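Local coordinates for protein catalase (Bacillus pumilus, PDB 4QOL) that breaks hydrogen peroxide down to water and oxygen at a heme iron and also shows peroxidase-like reactivity toward phenolic substrates, at residues A[259-264]-A[293-298]; A[78-83]-A[120-125]. All blocks are in the same frame, centred on the assembly; numbering follows the deposited sequence.

Contact 1. Residues A[259-264]-A[293-298]; sequences WDLYVQ and QKVGRM
Lys294 passes slantwise over the ring of Tyr262 on its way to Asp260, across two antiparallel strands. Its CB comes first, with Lys294 CB 3.6 Å from Tyr262 CE2. Lys294 CG, set anti to the backbone N (chi1 -165°), then stands over one ring face in a CH-pi contact, 4.3 Å from the Tyr262 centroid. With the chain fully extended, CD passes the phenolic OH, and Lys294 CE reaches the carboxylate, 3.8 Å from Asp260 CG. NZ stays short of a salt bridge with Asp260 OD2; a water accepts from NZ and donates to Asp260 OD1, while Glu70 takes the charge directly. A long aliphatic chain with a charged tip suits both the ring and the acids. Arg297, the partner of Asp260 in a non-hydrogen-bonded pair, gives a salt bridge from NH1 to Asp260 OD1 at 2.9 Å, on the syn side but 35° out of the carboxylate plane. Two cations and a water near one carboxylate would be expected to keep it ionised.

On the opposite face Trp259, Leu261, Val263 and Met298 are buried and mostly apolar, while Gln293 at the end of the strand stays partly exposed. Met298, bent at its thioether, brings CE to 4.1 Å from Trp259 CE3, and Val263 CG2 meets Val295 CG2 at 3.9 Å. Trp259 NE1 is satisfied by Met194 O, so the indole can sit in this core.

Between Leu261 and Tyr262 the register slips by one residue. Leu261 O accepts from Val295 N at 2.8 Å and weakly from Gly296 N at 3.5 Å, while Leu261 N donates to Gly296 O. Val295 and Gly296 thus both face Leu261, a classic beta bulge, within the antiparallel catalase beta-barrel, where strand 211-220 and strand 60-69 flank the pair.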
ATOM      1  N   TRP A 259      20.167   7.315  32.232  1.00 18.27           N
ATOM      2  CA  TRP A 259      19.163   6.823  33.167  1.00 17.79           C
ATOM      3  C   TRP A 259      19.694   5.589  33.797  1.00 17.62           C
ATOM      4  O   TRP A 259      20.223   4.662  33.126  1.00 17.59           O
ATOM      5  CB  TRP A 259      17.853   6.458  32.473  1.00 18.48           C
ATOM      6  CG  TRP A 259      17.086   7.631  31.952  1.00 17.76           C
ATOM      7  CD1 TRP A 259      15.975   8.183  32.494  1.00 17.39           C
ATOM      8  CD2 TRP A 259      17.376   8.383  30.757  1.00 18.03           C
ATOM      9  NE1 TRP A 259      15.563   9.264  31.733  1.00 17.34           N
ATOM     10  CE2 TRP A 259      16.414   9.401  30.665  1.00 17.19           C
ATOM     11  CE3 TRP A 259      18.341   8.268  29.755  1.00 17.99           C
ATOM     12  CZ2 TRP A 259      16.354  10.275  29.603  1.00 18.38           C
ATOM     13  CZ3 TRP A 259      18.317   9.165  28.699  1.00 17.61           C
ATOM     14  CH2 TRP A 259      17.329  10.188  28.655  1.00 17.86           C
ATOM     15  N   ASP A 260      19.484   5.508  35.107  1.00 18.20           N
ATOM     16  CA  ASP A 260      19.706   4.269  35.802  1.00 18.72           C
ATOM     17  C   ASP A 260      18.484   3.426  35.760  1.00 17.51           C
ATOM     18  O   ASP A 260      17.367   3.894  35.999  1.00 17.76           O
ATOM     19  CB  ASP A 260      20.145   4.538  37.270  1.00 20.64           C
ATOM     20  CG  ASP A 260      21.536   5.151  37.362  1.00 23.35           C
ATOM     21  OD1 ASP A 260      22.421   4.841  36.530  1.00 25.91           O
ATOM     22  OD2 ASP A 260      21.769   5.949  38.290  1.00 23.68           O
ATOM     23  N   LEU A 261      18.697   2.148  35.478  1.00 18.88           N
ATOM     24  CA  LEU A 261      17.615   1.143  35.496  1.00 19.49           C
ATOM     25  C   LEU A 261      17.518   0.459  36.871  1.00 19.81           C
ATOM     26  O   LEU A 261      18.485  -0.068  37.337  1.00 19.77           O
ATOM     27  CB  LEU A 261      17.907   0.035  34.454  1.00 20.01           C
ATOM     28  CG  LEU A 261      16.762  -0.943  34.257  1.00 20.09           C
ATOM     29  CD1 LEU A 261      15.478  -0.265  33.766  1.00 20.88           C
ATOM     30  CD2 LEU A 261      17.205  -2.014  33.272  1.00 20.49           C
ATOM     31  N   TYR A 262      16.333   0.517  37.472  1.00 20.24           N
ATOM     32  CA  TYR A 262      15.997  -0.173  38.691  1.00 20.30           C
ATOM     33  C   TYR A 262      14.845  -1.118  38.413  1.00 21.09           C
ATOM     34  O   TYR A 262      13.990  -0.844  37.581  1.00 21.56           O
ATOM     35  CB  TYR A 262      15.550   0.784  39.764  1.00 20.77           C
ATOM     36  CG  TYR A 262      16.647   1.649  40.321  1.00 21.63           C
ATOM     37  CD1 TYR A 262      17.013   2.790  39.652  1.00 21.64           C
ATOM     38  CD2 TYR A 262      17.363   1.271  41.461  1.00 21.69           C
ATOM     39  CE1 TYR A 262      18.064   3.583  40.104  1.00 24.31           C
ATOM     40  CE2 TYR A 262      18.408   2.069  41.923  1.00 23.38           C
ATOM     41  CZ  TYR A 262      18.716   3.252  41.240  1.00 25.13           C
ATOM     42  OH  TYR A 262      19.762   4.032  41.720  1.00 31.79           O
ATOM     43  N   VAL A 263      14.818  -2.236  39.124  1.00 19.52           N
ATOM     44  CA  VAL A 263      13.653  -3.103  39.123  1.00 19.65           C
ATOM     45  C   VAL A 263      13.080  -3.296  40.507  1.00 19.88           C
ATOM     46  O   VAL A 263      13.769  -3.168  41.511  1.00 19.31           O
ATOM     47  CB  VAL A 263      13.926  -4.484  38.492  1.00 20.70           C
ATOM     48  CG1 VAL A 263      14.257  -4.292  37.016  1.00 20.62           C
ATOM     49  CG2 VAL A 263      15.036  -5.228  39.205  1.00 19.30           C
ATOM     50  N   GLN A 264      11.791  -3.633  40.544  1.00 20.09           N
ATOM     51  CA  GLN A 264      11.173  -4.246  41.722  1.00 19.27           C
ATOM     52  C   GLN A 264      10.799  -5.674  41.399  1.00 19.30           C
ATOM     53  O   GLN A 264      10.380  -5.978  40.272  1.00 17.77           O
ATOM     54  CB  GLN A 264       9.869  -3.486  42.080  1.00 19.54           C
ATOM     55  CG  GLN A 264      10.002  -2.036  42.451  1.00 20.21           C
ATOM     56  CD  GLN A 264       8.642  -1.353  42.555  1.00 21.25           C
ATOM     57  OE1 GLN A 264       8.015  -1.039  41.547  1.00 20.07           O
ATOM     58  NE2 GLN A 264       8.179  -1.124  43.784  1.00 20.25           N
ATOM     59  N   GLN A 293      15.827  -2.022  43.078  1.00 23.28           N
ATOM     60  CA  GLN A 293      17.091  -2.743  43.022  1.00 24.13           C
ATOM     61  C   GLN A 293      17.806  -2.289  41.762  1.00 22.58           C
ATOM     62  O   GLN A 293      17.247  -2.426  40.679  1.00 21.12           O
ATOM     63  CB  GLN A 293      16.846  -4.251  42.971  1.00 25.50           C
ATOM     64  CG  GLN A 293      16.064  -4.758  44.160  1.00 27.55           C
ATOM     65  CD  GLN A 293      16.115  -6.233  44.267  1.00 29.62           C
ATOM     66  OE1 GLN A 293      17.197  -6.834  44.157  1.00 31.49           O
ATOM     67  NE2 GLN A 293      14.963  -6.853  44.473  1.00 30.56           N
ATOM     68  N   LYS A 294      19.042  -1.780  41.893  1.00 22.48           N
ATOM     69  CA  LYS A 294      19.749  -1.219  40.762  1.00 22.20           C
ATOM     70  C   LYS A 294      20.236  -2.311  39.813  1.00 21.44           C
ATOM     71  O   LYS A 294      20.767  -3.330  40.265  1.00 22.35           O
ATOM     72  CB  LYS A 294      20.920  -0.351  41.204  1.00 24.78           C
ATOM     73  CG  LYS A 294      21.446   0.541  40.070  1.00 27.38           C
ATOM     74  CD  LYS A 294      22.541   1.428  40.624  1.00 30.60           C
ATOM     75  CE  LYS A 294      22.930   2.471  39.603  1.00 33.42           C
ATOM     76  NZ  LYS A 294      24.171   3.113  40.019  1.00 35.60           N
ATOM     77  N   VAL A 295      19.999  -2.102  38.495  1.00 20.44           N
ATOM     78  CA  VAL A 295      20.455  -3.035  37.469  1.00 20.09           C
ATOM     79  C   VAL A 295      21.645  -2.517  36.702  1.00 20.16           C
ATOM     80  O   VAL A 295      22.656  -3.227  36.523  1.00 21.78           O
ATOM     81  CB  VAL A 295      19.333  -3.452  36.529  1.00 19.63           C
ATOM     82  CG1 VAL A 295      19.863  -4.427  35.475  1.00 20.15           C
ATOM     83  CG2 VAL A 295      18.171  -3.989  37.331  1.00 19.10           C
ATOM     84  N   GLY A 296      21.548  -1.294  36.222  1.00 20.48           N
ATOM     85  CA  GLY A 296      22.567  -0.746  35.387  1.00 20.00           C
ATOM     86  C   GLY A 296      22.206   0.602  34.856  1.00 19.75           C
ATOM     87  O   GLY A 296      21.321   1.283  35.414  1.00 20.61           O
ATOM     88  N   ARG A 297      22.981   1.033  33.883  1.00 17.66           N
ATOM     89  CA  ARG A 297      22.844   2.395  33.406  1.00 19.69           C
ATOM     90  C   ARG A 297      22.884   2.476  31.889  1.00 18.83           C
ATOM     91  O   ARG A 297      23.675   1.799  31.233  1.00 17.95           O
ATOM     92  CB  ARG A 297      23.981   3.306  33.943  1.00 21.40           C
ATOM     93  CG  ARG A 297      23.888   4.779  33.520  1.00 24.13           C
ATOM     94  CD  ARG A 297      25.089   5.467  34.156  1.00 28.55           C
ATOM     95  NE  ARG A 297      25.143   6.918  34.174  1.00 33.13           N
ATOM     96  CZ  ARG A 297      24.687   7.731  35.128  1.00 33.85           C
ATOM     97  NH1 ARG A 297      23.962   7.298  36.150  1.00 33.50           N
ATOM     98  NH2 ARG A 297      24.880   9.034  34.984  1.00 33.74           N
ATOM     99  N   MET A 298      21.952   3.263  31.362  1.00 18.56           N
ATOM    100  CA  MET A 298      21.859   3.528  29.918  1.00 18.26           C
ATOM    101  C   MET A 298      22.278   4.984  29.614  1.00 18.44           C
ATOM    102  O   MET A 298      21.784   5.943  30.220  1.00 18.70           O
ATOM    103  CB  MET A 298      20.418   3.323  29.420  1.00 19.39           C
ATOM    104  CG  MET A 298      20.234   3.715  27.948  1.00 19.34           C
ATOM    105  SD  MET A 298      18.569   3.273  27.377  1.00 19.70           S
ATOM    106  CE  MET A 298      17.561   4.535  28.149  1.00 19.10           C
TER
HETATM  107  O   HOH W   1      24.650   4.335  37.669  1.00 29.85           O

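Contact 2. Residues A[78-83]-A[120-125]; sequences RAAFLS and TEEGNY
Water, rather than any direct hydrogen bond, makes the polar link between Ala80, Phe81 and the turn at Thr120 and Glu122. Glu122 OE1 accepts from two waters: one also donates to Arg78 O and accepts from Arg78 NE, the other accepts from Ala80 N at 3.1 Å. A third accepts from Phe81 N and donates to Thr120 OG1. That hydroxyl is used fully, since it accepts from Glu122 N in an ST turn and donates to Gly123 O at 2.6 Å, fixing the type I turn 120-123. The small Ala80 CB packs against the Glu122 carboxylate, 3.8 Å from Glu122 CD, beside the water-linked Glu122 OE1.

Deeper in, contact is apolar. Thr120 CG2 touches Phe81 CB at 3.8 Å, and Phe81 CZ meets Tyr125 CD2 at 3.6 Å, the rings oblique with planes at 38°. Phe81 CG lies between the backbone N and the carbonyl carbon (chi1 83°), which brings its ring against Leu82 CG on one face. Phe118 of strand 113-120 and Ile325 of strand 325-327 pack beside both rings, setting the loop before strand 88-96 against the hairpin of strands 113-120 and 123-130.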
ATOM      1  N   ARG A  78      17.289 -15.329  33.250  1.00 18.13           N
ATOM      2  CA  ARG A  78      18.307 -15.886  32.374  1.00 19.60           C
ATOM      3  C   ARG A  78      18.617 -14.960  31.198  1.00 19.73           C
ATOM      4  O   ARG A  78      19.388 -15.328  30.324  1.00 19.52           O
ATOM      5  CB  ARG A  78      17.921 -17.302  31.842  1.00 22.48           C
ATOM      6  CG  ARG A  78      16.711 -17.368  30.880  1.00 23.82           C
ATOM      7  CD  ARG A  78      16.352 -18.781  30.363  1.00 28.24           C
ATOM      8  NE  ARG A  78      17.160 -19.067  29.183  1.00 33.87           N
ATOM      9  CZ  ARG A  78      16.876 -19.924  28.205  1.00 37.57           C
ATOM     10  NH1 ARG A  78      15.749 -20.610  28.188  1.00 38.71           N
ATOM     11  NH2 ARG A  78      17.752 -20.058  27.201  1.00 39.11           N
ATOM     12  N   ALA A  79      18.037 -13.764  31.177  1.00 18.11           N
ATOM     13  CA  ALA A  79      18.263 -12.835  30.061  1.00 21.49           C
ATOM     14  C   ALA A  79      19.759 -12.618  29.862  1.00 21.40           C
ATOM     15  O   ALA A  79      20.492 -12.170  30.762  1.00 20.62           O
ATOM     16  CB  ALA A  79      17.548 -11.532  30.319  1.00 22.03           C
ATOM     17  N   ALA A  80      20.208 -12.894  28.643  1.00 20.69           N
ATOM     18  CA  ALA A  80      21.628 -12.819  28.339  1.00 19.72           C
ATOM     19  C   ALA A  80      22.205 -11.418  28.573  1.00 20.12           C
ATOM     20  O   ALA A  80      23.303 -11.289  29.152  1.00 19.14           O
ATOM     21  CB  ALA A  80      21.886 -13.278  26.905  1.00 21.32           C
ATOM     22  N   PHE A  81      21.493 -10.365  28.136  1.00 17.32           N
ATOM     23  CA  PHE A  81      22.043  -9.023  28.269  1.00 18.77           C
ATOM     24  C   PHE A  81      22.196  -8.560  29.720  1.00 18.99           C
ATOM     25  O   PHE A  81      22.901  -7.571  29.977  1.00 20.37           O
ATOM     26  CB  PHE A  81      21.279  -7.957  27.405  1.00 18.02           C
ATOM     27  CG  PHE A  81      20.024  -7.408  28.049  1.00 18.78           C
ATOM     28  CD1 PHE A  81      18.839  -8.130  28.048  1.00 17.97           C
ATOM     29  CD2 PHE A  81      20.026  -6.148  28.624  1.00 19.88           C
ATOM     30  CE1 PHE A  81      17.698  -7.608  28.602  1.00 19.73           C
ATOM     31  CE2 PHE A  81      18.869  -5.590  29.139  1.00 20.34           C
ATOM     32  CZ  PHE A  81      17.711  -6.349  29.161  1.00 20.78           C
ATOM     33  N   LEU A  82      21.567  -9.256  30.664  1.00 20.31           N
ATOM     34  CA  LEU A  82      21.678  -8.895  32.108  1.00 19.41           C
ATOM     35  C   LEU A  82      22.580  -9.814  32.914  1.00 20.57           C
ATOM     36  O   LEU A  82      22.575  -9.776  34.150  1.00 20.33           O
ATOM     37  CB  LEU A  82      20.283  -8.836  32.739  1.00 20.95           C
ATOM     38  CG  LEU A  82      19.296  -7.814  32.111  1.00 20.72           C
ATOM     39  CD1 LEU A  82      17.914  -7.898  32.754  1.00 22.61           C
ATOM     40  CD2 LEU A  82      19.866  -6.418  32.287  1.00 23.03           C
ATOM     41  N   SER A  83      23.369 -10.623  32.244  1.00 21.42           N
ATOM     42  CA  SER A  83      23.940 -11.849  32.907  1.00 22.29           C
ATOM     43  C   SER A  83      25.188 -11.573  33.703  1.00 23.59           C
ATOM     44  O   SER A  83      25.635 -12.423  34.514  1.00 27.30           O
ATOM     45  CB  SER A  83      24.252 -12.946  31.912  1.00 21.65           C
ATOM     46  OG  SER A  83      25.218 -12.538  30.927  1.00 23.33           O
ATOM     47  N   THR A 120      20.372  -7.382  21.708  1.00 17.50           N
ATOM     48  CA  THR A 120      21.048  -8.404  22.526  1.00 17.85           C
ATOM     49  C   THR A 120      21.597  -9.541  21.663  1.00 20.02           C
ATOM     50  O   THR A 120      21.183  -9.725  20.512  1.00 18.29           O
ATOM     51  CB  THR A 120      20.177  -9.008  23.688  1.00 18.62           C
ATOM     52  OG1 THR A 120      19.489 -10.194  23.293  1.00 18.27           O
ATOM     53  CG2 THR A 120      19.153  -7.949  24.210  1.00 16.98           C
ATOM     54  N   GLU A 121      22.441 -10.364  22.288  1.00 20.40           N
ATOM     55  CA  GLU A 121      23.000 -11.524  21.598  1.00 22.11           C
ATOM     56  C   GLU A 121      21.978 -12.655  21.378  1.00 21.51           C
ATOM     57  O   GLU A 121      22.221 -13.521  20.555  1.00 21.65           O
ATOM     58  CB  GLU A 121      24.265 -11.970  22.314  1.00 25.96           C
ATOM     59  CG  GLU A 121      24.049 -12.733  23.584  1.00 27.87           C
ATOM     60  CD  GLU A 121      25.246 -12.661  24.502  1.00 31.80           C
ATOM     61  OE1 GLU A 121      25.359 -11.686  25.227  1.00 32.63           O
ATOM     62  OE2 GLU A 121      26.018 -13.652  24.519  1.00 38.41           O
ATOM     63  N   GLU A 122      20.844 -12.657  22.091  1.00 21.16           N
ATOM     64  CA  GLU A 122      19.761 -13.607  21.896  1.00 21.20           C
ATOM     65  C   GLU A 122      18.519 -12.994  21.221  1.00 20.68           C
ATOM     66  O   GLU A 122      17.417 -13.536  21.339  1.00 19.66           O
ATOM     67  CB  GLU A 122      19.390 -14.301  23.227  1.00 23.83           C
ATOM     68  CG  GLU A 122      20.491 -15.228  23.701  1.00 25.08           C
ATOM     69  CD  GLU A 122      20.205 -16.025  24.968  1.00 26.95           C
ATOM     70  OE1 GLU A 122      19.255 -15.771  25.706  1.00 25.23           O
ATOM     71  OE2 GLU A 122      20.992 -16.972  25.202  1.00 32.21           O
ATOM     72  N   GLY A 123      18.721 -11.852  20.557  1.00 18.27           N
ATOM     73  CA  GLY A 123      17.640 -11.169  19.847  1.00 18.68           C
ATOM     74  C   GLY A 123      17.379  -9.776  20.396  1.00 16.43           C
ATOM     75  O   GLY A 123      17.921  -9.346  21.441  1.00 16.15           O
ATOM     76  N   ASN A 124      16.584  -9.012  19.652  1.00 15.35           N
ATOM     77  CA  ASN A 124      16.209  -7.719  20.088  1.00 14.71           C
ATOM     78  C   ASN A 124      15.185  -7.821  21.204  1.00 15.07           C
ATOM     79  O   ASN A 124      14.168  -8.487  21.072  1.00 14.87           O
ATOM     80  CB  ASN A 124      15.711  -6.850  18.888  1.00 15.52           C
ATOM     81  CG  ASN A 124      16.846  -6.346  18.036  1.00 15.90           C
ATOM     82  OD1 ASN A 124      17.997  -6.578  18.294  1.00 15.38           O
ATOM     83  ND2 ASN A 124      16.497  -5.590  16.971  1.00 16.49           N
ATOM     84  N   TYR A 125      15.442  -7.088  22.281  1.00 15.42           N
ATOM     85  CA  TYR A 125      14.481  -6.872  23.364  1.00 16.71           C
ATOM     86  C   TYR A 125      13.970  -5.437  23.399  1.00 15.03           C
ATOM     87  O   TYR A 125      14.741  -4.493  23.576  1.00 16.71           O
ATOM     88  CB  TYR A 125      15.148  -7.170  24.709  1.00 16.07           C
ATOM     89  CG  TYR A 125      14.313  -6.874  25.916  1.00 16.04           C
ATOM     90  CD1 TYR A 125      13.054  -7.377  26.043  1.00 16.30           C
ATOM     91  CD2 TYR A 125      14.803  -6.094  26.980  1.00 16.49           C
ATOM     92  CE1 TYR A 125      12.267  -7.134  27.161  1.00 16.98           C
ATOM     93  CE2 TYR A 125      14.063  -5.891  28.116  1.00 15.89           C
ATOM     94  CZ  TYR A 125      12.771  -6.358  28.184  1.00 17.22           C
ATOM     95  OH  TYR A 125      11.979  -6.099  29.298  1.00 18.07           O
TER
HETATM   96  O   HOH W   2      19.093 -16.915  28.242  1.00 27.41           O
HETATM   97  O   HOH W   3      17.938 -13.618  26.712  1.00 21.68           O
HETATM   98  O   HOH W   4      19.193 -11.089  26.149  1.00 22.10           O

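Overall arrangement
From the N terminus, strand 60-69 leads into the loop that holds 78-83; the chain then runs through strands 88-96 and 113-120 before contact 2 closes this excursion at 120-125. Contact 1 opens much later, on strand 258-267, and closes at 293-298 after a connection with no helix. The two loops therefore follow in series, neither enclosing nor crossing the other. Both belong to one antiparallel sheet: strand 60-69 pairs with strand 88-96 and with strand 293-302, joining the hairpin region of contact 2 to the strands of contact 1. The contacts also meet directly, Val295 CG1 packing 3.8 Å from Leu82 CD2, with centres about 16 Å apart.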